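Beta-galactosidase (Geobacillus stearothermophilus, PDB 4OIF) probably releases terminal non-reducing beta-D-galactose residues from beta-D-galactosides by hydrolysis, as a zinc-containing, trimeric member of glycoside hydrolase family 42. Local coordinates at residues Ala411-Asn421 / Arg467-Leu478. Sequence-based numbering, arbitrary orientation. Where two conformers were deposited one is given.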
loop_
_atom_site.group_PDB
_atom_site.type_symbol
_atom_site.label_atom_id
_atom_site.label_comp_id
_atom_site.label_asym_id
_atom_site.label_seq_id
_atom_site.Cartn_x
_atom_site.Cartn_y
_atom_site.Cartn_z
ATOM N N ALA A 411 -18.768 -40.015 1.193
ATOM C CA ALA A 411 -18.944 -39.371 -0.095
ATOM C C ALA A 411 -18.319 -40.235 -1.180
ATOM O O ALA A 411 -17.341 -40.936 -0.933
ATOM C CB ALA A 411 -18.323 -37.962 -0.085
ATOM N N GLU A 412 -18.894 -40.189 -2.377
ATOM C CA GLU A 412 -18.327 -40.885 -3.530
ATOM C C GLU A 412 -17.458 -39.964 -4.367
ATOM O O GLU A 412 -16.880 -40.385 -5.372
ATOM C CB GLU A 412 -19.433 -41.456 -4.399
ATOM C CG GLU A 412 -20.360 -42.372 -3.655
ATOM C CD GLU A 412 -21.444 -42.898 -4.540
ATOM O OE1 GLU A 412 -22.302 -42.091 -4.952
ATOM O OE2 GLU A 412 -21.423 -44.110 -4.834
ATOM N N VAL A 413 -17.392 -38.704 -3.948
ATOM C CA VAL A 413 -16.646 -37.687 -4.669
ATOM C C VAL A 413 -15.632 -37.038 -3.749
ATOM O O VAL A 413 -15.947 -36.639 -2.622
ATOM C CB VAL A 413 -17.568 -36.598 -5.267
ATOM C CG1 VAL A 413 -16.763 -35.620 -6.094
ATOM C CG2 VAL A 413 -18.644 -37.238 -6.125
ATOM N N ALA A 414 -14.405 -36.944 -4.246
ATOM C CA ALA A 414 -13.330 -36.340 -3.496
ATOM C C ALA A 414 -12.696 -35.212 -4.299
ATOM O O ALA A 414 -12.537 -35.328 -5.508
ATOM C CB ALA A 414 -12.294 -37.391 -3.125
ATOM N N ILE A 415 -12.361 -34.118 -3.615
ATOM C CA ILE A 415 -11.518 -33.064 -4.172
ATOM C C ILE A 415 -10.163 -33.046 -3.436
ATOM O O ILE A 415 -10.104 -32.905 -2.222
ATOM C CB ILE A 415 -12.188 -31.688 -4.062
ATOM C CG1 ILE A 415 -13.488 -31.665 -4.862
ATOM C CG2 ILE A 415 -11.224 -30.582 -4.512
ATOM C CD1 ILE A 415 -14.199 -30.313 -4.849
ATOM N N LEU A 416 -9.075 -33.208 -4.169
ATOM C CA LEU A 416 -7.762 -33.288 -3.563
ATOM C C LEU A 416 -7.158 -31.890 -3.391
ATOM O O LEU A 416 -7.071 -31.110 -4.338
ATOM C CB LEU A 416 -6.850 -34.187 -4.403
ATOM C CG LEU A 416 -5.376 -34.327 -4.028
ATOM C CD1 LEU A 416 -5.215 -34.906 -2.657
ATOM C CD2 LEU A 416 -4.656 -35.192 -5.065
ATOM N N TYR A 417 -6.781 -31.591 -2.153
ATOM C CA TYR A 417 -6.134 -30.349 -1.783
ATOM C C TYR A 417 -4.778 -30.667 -1.147
ATOM O O TYR A 417 -4.642 -31.674 -0.456
ATOM C CB TYR A 417 -7.011 -29.565 -0.814
ATOM C CG TYR A 417 -6.343 -28.351 -0.218
ATOM C CD1 TYR A 417 -6.161 -27.202 -0.975
ATOM C CD2 TYR A 417 -5.908 -28.343 1.106
ATOM C CE1 TYR A 417 -5.567 -26.074 -0.438
ATOM C CE2 TYR A 417 -5.302 -27.220 1.654
ATOM C CZ TYR A 417 -5.137 -26.082 0.869
ATOM O OH TYR A 417 -4.536 -24.945 1.366
ATOM N N ASP A 418 -3.781 -29.820 -1.385
ATOM C CA ASP A 418 -2.452 -30.031 -0.816
ATOM C C ASP A 418 -1.842 -28.699 -0.346
ATOM O O ASP A 418 -1.686 -27.753 -1.133
ATOM C CB ASP A 418 -1.547 -30.722 -1.840
ATOM C CG ASP A 418 -0.238 -31.195 -1.246
ATOM O OD1 ASP A 418 -0.229 -32.247 -0.587
ATOM O OD2 ASP A 418 0.792 -30.528 -1.452
ATOM N N TRP A 419 -1.521 -28.640 0.946
ATOM C CA TRP A 419 -0.964 -27.443 1.588
ATOM C C TRP A 419 0.386 -27.067 0.999
ATOM O O TRP A 419 0.656 -25.895 0.726
ATOM C CB TRP A 419 -0.823 -27.655 3.106
ATOM C CG TRP A 419 -1.980 -27.117 3.947
ATOM C CD1 TRP A 419 -2.075 -25.870 4.506
ATOM C CD2 TRP A 419 -3.175 -27.820 4.337
ATOM N NE1 TRP A 419 -3.251 -25.752 5.203
ATOM C CE2 TRP A 419 -3.943 -26.932 5.124
ATOM C CE3 TRP A 419 -3.664 -29.114 4.104
ATOM C CZ2 TRP A 419 -5.187 -27.292 5.668
ATOM C CZ3 TRP A 419 -4.900 -29.474 4.650
ATOM C CH2 TRP A 419 -5.645 -28.565 5.423
ATOM N N GLU A 420 1.243 -28.061 0.818
ATOM C CA GLU A 420 2.564 -27.792 0.290
ATOM C C GLU A 420 2.451 -27.276 -1.149
ATOM O O GLU A 420 3.169 -26.363 -1.540
ATOM C CB GLU A 420 3.448 -29.041 0.401
ATOM C CG GLU A 420 3.895 -29.306 1.851
ATOM C CD GLU A 420 4.702 -30.594 2.054
ATOM O OE1 GLU A 420 4.767 -31.451 1.146
ATOM O OE2 GLU A 420 5.279 -30.744 3.147
ATOM N N ASN A 421 1.524 -27.836 -1.918
ATOM C CA ASN A 421 1.227 -27.331 -3.253
ATOM C C ASN A 421 0.767 -25.872 -3.234
ATOM O O ASN A 421 1.186 -25.068 -4.062
ATOM C CB ASN A 421 0.166 -28.205 -3.928
ATOM C CG ASN A 421 -0.183 -27.722 -5.320
ATOM O OD1 ASN A 421 0.679 -27.639 -6.196
ATOM N ND2 ASN A 421 -1.456 -27.422 -5.541
ATOM N N ARG A 467 -11.333 -45.174 -2.307
ATOM C CA ARG A 467 -12.666 -45.182 -1.725
ATOM C C ARG A 467 -13.643 -44.297 -2.496
ATOM O O ARG A 467 -14.835 -44.263 -2.193
ATOM C CB ARG A 467 -12.597 -44.744 -0.264
ATOM C CG ARG A 467 -11.508 -45.447 0.525
ATOM C CD ARG A 467 -11.956 -45.749 1.948
ATOM N NE ARG A 467 -13.061 -46.708 1.986
ATOM C CZ ARG A 467 -13.703 -47.065 3.096
ATOM N NH1 ARG A 467 -13.355 -46.542 4.267
ATOM N NH2 ARG A 467 -14.696 -47.943 3.036
ATOM N N TYR A 468 -13.145 -43.584 -3.502
ATOM C CA TYR A 468 -13.992 -42.657 -4.260
ATOM C C TYR A 468 -14.164 -43.077 -5.715
ATOM O O TYR A 468 -13.294 -43.736 -6.289
ATOM C CB TYR A 468 -13.414 -41.238 -4.189
ATOM C CG TYR A 468 -13.195 -40.784 -2.770
ATOM C CD1 TYR A 468 -14.230 -40.233 -2.025
ATOM C CD2 TYR A 468 -11.963 -40.942 -2.162
ATOM C CE1 TYR A 468 -14.036 -39.842 -0.726
ATOM C CE2 TYR A 468 -11.760 -40.552 -0.856
ATOM C CZ TYR A 468 -12.798 -40.004 -0.143
ATOM O OH TYR A 468 -12.582 -39.628 1.163
ATOM N N LYS A 469 -15.298 -42.703 -6.300
ATOM C CA LYS A 469 -15.558 -42.947 -7.717
ATOM C C LYS A 469 -14.904 -41.871 -8.559
ATOM O O LYS A 469 -14.402 -42.120 -9.649
ATOM C CB LYS A 469 -17.054 -42.950 -8.020
ATOM C CG LYS A 469 -17.881 -44.082 -7.434
ATOM C CD LYS A 469 -19.315 -43.911 -7.926
ATOM C CE LYS A 469 -20.208 -45.085 -7.592
ATOM N NZ LYS A 469 -21.623 -44.700 -7.893
ATOM N N LEU A 470 -14.952 -40.657 -8.031
ATOM C CA LEU A 470 -14.533 -39.478 -8.745
ATOM C C LEU A 470 -13.586 -38.698 -7.866
ATOM O O LEU A 470 -13.951 -38.303 -6.755
ATOM C CB LEU A 470 -15.737 -38.630 -9.130
ATOM C CG LEU A 470 -15.436 -37.282 -9.782
ATOM C CD1 LEU A 470 -14.604 -37.432 -11.051
ATOM C CD2 LEU A 470 -16.723 -36.531 -10.069
ATOM N N LEU A 471 -12.360 -38.525 -8.356
ATOM C CA LEU A 471 -11.336 -37.733 -7.693
ATOM C C LEU A 471 -10.965 -36.520 -8.552
ATOM O O LEU A 471 -10.552 -36.650 -9.706
ATOM C CB LEU A 471 -10.095 -38.576 -7.400
ATOM C CG LEU A 471 -8.952 -37.792 -6.744
ATOM C CD1 LEU A 471 -9.426 -37.144 -5.454
ATOM C CD2 LEU A 471 -7.755 -38.678 -6.479
ATOM N N ILE A 472 -11.122 -35.341 -7.965
ATOM C CA ILE A 472 -10.877 -34.078 -8.637
ATOM C C ILE A 472 -9.643 -33.398 -8.036
ATOM O O ILE A 472 -9.656 -32.982 -6.885
ATOM C CB ILE A 472 -12.122 -33.160 -8.523
ATOM C CG1 ILE A 472 -13.319 -33.826 -9.208
ATOM C CG2 ILE A 472 -11.856 -31.766 -9.098
ATOM C CD1 ILE A 472 -14.651 -33.160 -8.920
ATOM N N ALA A 473 -8.574 -33.299 -8.816
ATOM C CA ALA A 473 -7.319 -32.708 -8.344
ATOM C C ALA A 473 -6.872 -31.540 -9.223
ATOM O O ALA A 473 -6.000 -31.698 -10.072
ATOM C CB ALA A 473 -6.230 -33.766 -8.296
ATOM N N PRO A 474 -7.466 -30.359 -9.025
ATOM C CA PRO A 474 -7.150 -29.210 -9.882
ATOM C C PRO A 474 -5.833 -28.525 -9.504
ATOM O O PRO A 474 -5.492 -28.466 -8.311
ATOM C CB PRO A 474 -8.328 -28.259 -9.647
ATOM C CG PRO A 474 -9.322 -29.029 -8.840
ATOM C CD PRO A 474 -8.565 -30.069 -8.097
ATOM N N MET A 475 -5.125 -27.997 -10.505
ATOM C CA MET A 475 -3.903 -27.219 -10.273
ATOM C C MET A 475 -2.961 -27.882 -9.269
ATOM O O MET A 475 -2.515 -27.246 -8.310
ATOM C CB MET A 475 -4.246 -25.816 -9.779
ATOM C CG MET A 475 -5.135 -25.052 -10.716
ATOM S SD MET A 475 -5.466 -23.390 -10.107
ATOM C CE MET A 475 -3.824 -22.702 -10.273
ATOM N N LEU A 476 -2.698 -29.168 -9.472
ATOM C CA LEU A 476 -1.798 -29.899 -8.594
ATOM C C LEU A 476 -0.377 -29.675 -9.077
ATOM O O LEU A 476 0.316 -30.622 -9.452
ATOM C CB LEU A 476 -2.143 -31.384 -8.572
ATOM C CG LEU A 476 -1.480 -32.163 -7.429
ATOM C CD1 LEU A 476 -1.908 -31.613 -6.080
ATOM C CD2 LEU A 476 -1.802 -33.641 -7.544
ATOM N N TYR A 477 0.021 -28.402 -9.073
ATOM C CA TYR A 477 1.306 -27.923 -9.575
ATOM C C TYR A 477 2.473 -28.718 -9.010
ATOM O O TYR A 477 3.306 -29.216 -9.751
ATOM C CB TYR A 477 1.422 -26.433 -9.250
ATOM C CG TYR A 477 2.805 -25.821 -9.206
ATOM C CD1 TYR A 477 3.408 -25.326 -10.359
ATOM C CD2 TYR A 477 3.480 -25.667 -7.995
ATOM C CE1 TYR A 477 4.666 -24.737 -10.317
ATOM C CE2 TYR A 477 4.734 -25.074 -7.942
ATOM C CZ TYR A 477 5.321 -24.613 -9.109
ATOM O OH TYR A 477 6.573 -24.038 -9.070
ATOM N N LEU A 478 2.513 -28.851 -7.695
ATOM C CA LEU A 478 3.497 -29.694 -7.040
ATOM C C LEU A 478 2.918 -31.076 -6.744
ATOM O O LEU A 478 1.846 -31.182 -6.161
ATOM C CB LEU A 478 3.973 -29.032 -5.747
ATOM C CG LEU A 478 4.969 -29.778 -4.860
ATOM C CD1 LEU A 478 5.875 -28.776 -4.159
ATOM C CD2 LEU A 478 4.251 -30.678 -3.842
HETATM O O HOH W 1 -5.200 -29.884 -6.022
#
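The backbone oxygen of Glu-412 is gripped by two amides in succession, Lys-469 N at 3.0 Å and Leu-470 N at 3.3 Å, just ahead of the Val-413/Leu-470 bridge. Beside this grip the Glu-412 and Lys-469 side chains run out together, extended beyond CG, to a salt bridge whose hydrogen bond is weak (OE2 to NZ, 3.1 Å); the ammonium also donates to the carbonyl of Leu-614. Next, Ala-414 sets its CB over the centre of the Tyr-468 ring, a CH-pi contact 3.5 Å from the centroid, for which a methyl is small enough to lie close on the face, while the phenol OH is hydrogen-bonded to Asp-457.

Strands 413-416 and 470-473 pair in parallel, Ala-414 bonding through N to Leu-470 O and through O to Ile-472 N, Leu-416 N to Ile-472 O. The order 456-459, 413-416, 470-473, 496-500 is consistent with the class I glutaminase-like fold of the trimerisation domain. Val-413, Leu-470, Ile-415 and Ile-472 give one face its branched aliphatic surface, against which helix 438-451 packs.

With CG anti to the backbone N (chi1 180°), Asn-421 reaches loop 475-478, its carboxamide supplying both acceptor and donor: OD1 takes a nearly straight bond from Leu-478 N (2.7 Å, 176°), and ND2 donates to Met-475 O (3.0 Å). A leucine here would probably leave that amide and carbonyl without these mates and the loop less firmly tied. Asp-418 is the N-cap of the same helix, OD2 accepting from Asn-421 N.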